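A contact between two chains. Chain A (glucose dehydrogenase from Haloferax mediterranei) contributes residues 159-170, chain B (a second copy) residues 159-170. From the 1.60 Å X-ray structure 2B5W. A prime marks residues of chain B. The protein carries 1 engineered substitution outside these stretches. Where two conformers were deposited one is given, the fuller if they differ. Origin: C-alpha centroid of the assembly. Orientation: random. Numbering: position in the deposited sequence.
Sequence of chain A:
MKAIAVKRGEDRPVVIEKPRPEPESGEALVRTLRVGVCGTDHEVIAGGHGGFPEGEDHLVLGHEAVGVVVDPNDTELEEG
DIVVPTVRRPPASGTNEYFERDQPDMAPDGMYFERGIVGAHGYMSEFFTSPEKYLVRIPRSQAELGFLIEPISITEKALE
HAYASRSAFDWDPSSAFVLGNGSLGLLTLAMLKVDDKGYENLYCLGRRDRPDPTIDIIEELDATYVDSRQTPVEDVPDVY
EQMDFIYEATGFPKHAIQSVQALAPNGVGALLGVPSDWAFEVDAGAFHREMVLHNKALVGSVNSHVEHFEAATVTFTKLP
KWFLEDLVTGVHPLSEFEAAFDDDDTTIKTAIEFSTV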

# COMPACT_ATOMS: atom_id res chain seq x y z
N LEU A 159 -7.28 -8.00 5.06
CA LEU A 159 -6.29 -8.96 4.58
C LEU A 159 -6.39 -9.06 3.06
O LEU A 159 -5.38 -9.13 2.37
CB LEU A 159 -6.48 -10.34 5.23
CG LEU A 159 -6.35 -10.37 6.75
CD1 LEU A 159 -6.51 -11.76 7.30
CD2 LEU A 159 -5.04 -9.79 7.22
N GLU A 160 -7.61 -9.08 2.51
CA GLU A 160 -7.74 -9.14 1.04
C GLU A 160 -6.94 -8.00 0.37
O GLU A 160 -6.19 -8.24 -0.59
CB GLU A 160 -9.20 -9.07 0.63
CG GLU A 160 -9.41 -9.38 -0.86
CD GLU A 160 -10.84 -9.20 -1.34
OE1 GLU A 160 -11.55 -8.30 -0.86
OE2 GLU A 160 -11.18 -9.90 -2.32
N HIS A 161 -7.14 -6.78 0.83
CA HIS A 161 -6.49 -5.63 0.22
C HIS A 161 -4.99 -5.56 0.52
O HIS A 161 -4.20 -5.29 -0.36
CB HIS A 161 -7.18 -4.33 0.61
CG HIS A 161 -8.53 -4.18 0.02
ND1 HIS A 161 -8.81 -3.23 -0.95
CD2 HIS A 161 -9.70 -4.81 0.27
CE1 HIS A 161 -10.08 -3.34 -1.30
NE2 HIS A 161 -10.65 -4.27 -0.56
N ALA A 162 -4.59 -5.85 1.75
CA ALA A 162 -3.17 -5.91 2.09
C ALA A 162 -2.44 -6.98 1.29
O ALA A 162 -1.37 -6.72 0.71
CB ALA A 162 -3.02 -6.12 3.59
N TYR A 163 -3.02 -8.16 1.17
CA TYR A 163 -2.41 -9.23 0.41
C TYR A 163 -2.41 -8.91 -1.08
O TYR A 163 -1.45 -9.24 -1.80
CB TYR A 163 -3.10 -10.56 0.68
CG TYR A 163 -3.00 -11.07 2.11
CD1 TYR A 163 -2.16 -10.47 3.05
CD2 TYR A 163 -3.73 -12.19 2.51
CE1 TYR A 163 -2.08 -10.98 4.34
CE2 TYR A 163 -3.65 -12.68 3.78
CZ TYR A 163 -2.82 -12.07 4.69
OH TYR A 163 -2.74 -12.60 5.99
N ALA A 164 -3.42 -8.19 -1.54
CA ALA A 164 -3.43 -7.78 -2.95
C ALA A 164 -2.22 -6.91 -3.26
O ALA A 164 -1.63 -7.01 -4.37
CB ALA A 164 -4.73 -7.03 -3.30
N SER A 165 -1.83 -6.05 -2.32
CA SER A 165 -0.67 -5.19 -2.53
C SER A 165 0.63 -5.94 -2.75
O SER A 165 1.58 -5.32 -3.26
CB SER A 165 -0.47 -4.19 -1.39
OG SER A 165 0.17 -4.80 -0.27
N ARG A 166 0.70 -7.20 -2.32
CA ARG A 166 1.91 -8.03 -2.43
C ARG A 166 1.80 -9.02 -3.61
O ARG A 166 2.65 -9.87 -3.79
CB ARG A 166 2.11 -8.84 -1.12
CG ARG A 166 2.15 -8.06 0.19
CD ARG A 166 3.32 -7.07 0.31
NE ARG A 166 3.09 -5.89 -0.53
CZ ARG A 166 4.05 -5.09 -0.94
NH1 ARG A 166 3.78 -4.08 -1.78
NH2 ARG A 166 5.31 -5.29 -0.56
N SER A 167 0.75 -8.92 -4.41
CA SER A 167 0.44 -9.95 -5.41
C SER A 167 1.26 -9.88 -6.69
O SER A 167 1.16 -10.80 -7.52
CB SER A 167 -1.06 -9.96 -5.74
OG SER A 167 -1.52 -8.77 -6.37
N ALA A 168 2.03 -8.82 -6.86
CA ALA A 168 2.89 -8.68 -8.04
C ALA A 168 4.21 -9.45 -7.91
O ALA A 168 4.97 -9.54 -8.88
CB ALA A 168 3.13 -7.20 -8.36
N PHE A 169 4.49 -10.00 -6.74
CA PHE A 169 5.70 -10.81 -6.54
C PHE A 169 5.34 -12.07 -5.72
O PHE A 169 4.21 -12.26 -5.30
CB PHE A 169 6.83 -9.97 -5.95
CG PHE A 169 6.64 -9.58 -4.52
CD1 PHE A 169 5.76 -8.55 -4.18
CD2 PHE A 169 7.36 -10.23 -3.49
CE1 PHE A 169 5.58 -8.18 -2.84
CE2 PHE A 169 7.20 -9.85 -2.18
CZ PHE A 169 6.30 -8.85 -1.83
N ASP A 170 6.32 -12.95 -5.55
CA ASP A 170 6.14 -14.17 -4.77
C ASP A 170 6.42 -13.83 -3.30
O ASP A 170 7.57 -13.77 -2.86
CB ASP A 170 7.06 -15.29 -5.28
CG ASP A 170 6.82 -16.62 -4.57
OD1 ASP A 170 5.81 -16.74 -3.83
OD2 ASP A 170 7.58 -17.61 -4.70
N LEU B 159 4.32 0.95 -11.09
CA LEU B 159 2.91 0.91 -11.47
C LEU B 159 2.37 -0.50 -11.24
O LEU B 159 1.26 -0.68 -10.76
CB LEU B 159 2.70 1.34 -12.92
CG LEU B 159 3.15 2.77 -13.26
CD1 LEU B 159 2.88 3.12 -14.69
CD2 LEU B 159 2.52 3.79 -12.35
N GLU B 160 3.15 -1.53 -11.59
CA GLU B 160 2.67 -2.91 -11.35
C GLU B 160 2.27 -3.11 -9.88
O GLU B 160 1.19 -3.65 -9.58
CB GLU B 160 3.74 -3.92 -11.74
CG GLU B 160 3.22 -5.36 -11.75
CD GLU B 160 4.28 -6.41 -12.02
OE1 GLU B 160 5.44 -6.25 -11.59
OE2 GLU B 160 3.88 -7.47 -12.54
N HIS B 161 3.15 -2.72 -8.96
CA HIS B 161 2.89 -2.93 -7.55
C HIS B 161 1.82 -2.00 -6.99
O HIS B 161 0.96 -2.42 -6.24
CB HIS B 161 4.17 -2.82 -6.73
CG HIS B 161 5.12 -3.94 -6.96
ND1 HIS B 161 5.40 -4.88 -6.00
CD2 HIS B 161 5.89 -4.25 -8.03
CE1 HIS B 161 6.26 -5.77 -6.49
NE2 HIS B 161 6.59 -5.39 -7.71
N ALA B 162 1.83 -0.73 -7.38
CA ALA B 162 0.77 0.19 -6.97
C ALA B 162 -0.59 -0.25 -7.48
O ALA B 162 -1.57 -0.29 -6.71
CB ALA B 162 1.12 1.60 -7.46
N TYR B 163 -0.70 -0.67 -8.73
CA TYR B 163 -1.95 -1.14 -9.28
C TYR B 163 -2.37 -2.45 -8.64
O TYR B 163 -3.57 -2.70 -8.41
CB TYR B 163 -1.86 -1.26 -10.80
CG TYR B 163 -1.63 0.04 -11.55
CD1 TYR B 163 -1.70 1.28 -10.91
CD2 TYR B 163 -1.38 0.02 -12.92
CE1 TYR B 163 -1.50 2.45 -11.64
CE2 TYR B 163 -1.19 1.18 -13.63
CZ TYR B 163 -1.25 2.39 -12.98
OH TYR B 163 -1.06 3.56 -13.72
N ALA B 164 -1.40 -3.28 -8.28
CA ALA B 164 -1.74 -4.52 -7.58
C ALA B 164 -2.47 -4.23 -6.27
O ALA B 164 -3.40 -4.97 -5.88
CB ALA B 164 -0.49 -5.38 -7.32
N SER B 165 -2.05 -3.17 -5.57
CA SER B 165 -2.69 -2.81 -4.32
C SER B 165 -4.16 -2.48 -4.45
O SER B 165 -4.86 -2.48 -3.42
CB SER B 165 -1.98 -1.65 -3.61
OG SER B 165 -2.35 -0.40 -4.18
N ARG B 166 -4.61 -2.11 -5.65
CA ARG B 166 -6.01 -1.72 -5.91
C ARG B 166 -6.80 -2.87 -6.57
O ARG B 166 -7.93 -2.70 -6.97
CB ARG B 166 -6.04 -0.50 -6.87
CG ARG B 166 -5.23 0.73 -6.46
CD ARG B 166 -5.70 1.40 -5.16
NE ARG B 166 -5.31 0.60 -4.00
CZ ARG B 166 -5.90 0.70 -2.81
NH1 ARG B 166 -5.54 -0.13 -1.82
NH2 ARG B 166 -6.87 1.58 -2.61
N SER B 167 -6.19 -4.05 -6.69
CA SER B 167 -6.78 -5.13 -7.50
C SER B 167 -7.89 -5.92 -6.82
O SER B 167 -8.53 -6.75 -7.50
CB SER B 167 -5.68 -6.09 -7.99
OG SER B 167 -5.02 -6.80 -6.95
N ALA B 168 -8.13 -5.68 -5.55
CA ALA B 168 -9.21 -6.35 -4.82
C ALA B 168 -10.57 -5.69 -5.04
O ALA B 168 -11.60 -6.23 -4.61
CB ALA B 168 -8.87 -6.46 -3.33
N PHE B 169 -10.60 -4.55 -5.70
CA PHE B 169 -11.86 -3.87 -6.03
C PHE B 169 -11.82 -3.36 -7.48
O PHE B 169 -10.83 -3.48 -8.17
CB PHE B 169 -12.20 -2.80 -4.98
CG PHE B 169 -11.33 -1.58 -5.04
CD1 PHE B 169 -10.04 -1.62 -4.52
CD2 PHE B 169 -11.82 -0.38 -5.59
CE1 PHE B 169 -9.22 -0.48 -4.57
CE2 PHE B 169 -11.02 0.74 -5.61
CZ PHE B 169 -9.72 0.71 -5.13
N ASP B 170 -12.94 -2.81 -7.94
CA ASP B 170 -13.04 -2.25 -9.28
C ASP B 170 -12.56 -0.79 -9.21
O ASP B 170 -13.31 0.11 -8.82
CB ASP B 170 -14.48 -2.35 -9.82
CG ASP B 170 -14.60 -1.89 -11.27
OD1 ASP B 170 -13.55 -1.68 -11.92
OD2 ASP B 170 -15.70 -1.72 -11.83

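The two stretches are copies of one segment, related by an exact two-fold axis, so contacts between different residues occur twice, while Ser165 and Ala164 each also meet their own copies. No hydrogen bond crosses between them. Packing holds them together, and 606 Å² is buried in all.

Ala168, His161 and Ala164 cover the most surface. The CA-to-CB bond of Ala168′ points toward chain A, and its methyl sits squarely over one face of the His161 ring. Ala168′ CB lies 3.8 Å from the centroid of that ring, 4° off the normal, a CH-pi contact. A methyl is compact enough to rest flat on the imidazole. The CA-to-CB bond of His161 points sideways; with chi1 in m, the end of the side chain comes nearer chain B. At the ring edge, His161 CE1 meets Phe169′ CD1 at 3.7 Å. These two rings are near parallel but slid apart, so they barely overlap. The aliphatic part of Glu160 also borders the methyl, with Glu160 CG 3.9 Å from Ala168′ CB.

Ala164 also points toward the partner. Ala164 CB lies 4.2 Å from Ala168′ CB and 3.7 Å from Ser167′ OG. Its methyl, the whole of its side chain, fits where the backbones run close.

The CA atoms come nearest at Ser165, where Ser165 CA and Ser165′ CA are 3.6 Å apart. The CB atoms of this same pair are 3.7 Å apart. Ser165 OG is turned back to its own chain, donating to Ala162 O at 2.6 Å and accepting from Arg166 NE at 3.1 Å. The buried hydroxyl thus has its partners within one chain.

Nearby, Ala164 O and Ala164′ O approach to 3.1 Å. Both are acceptors, so this is no bond. Each carbonyl is instead served by its own chain: Ser167 OG donates to Ala164 O at 2.7 Å, and Ser167 N to Ala164 O at 3.1 Å.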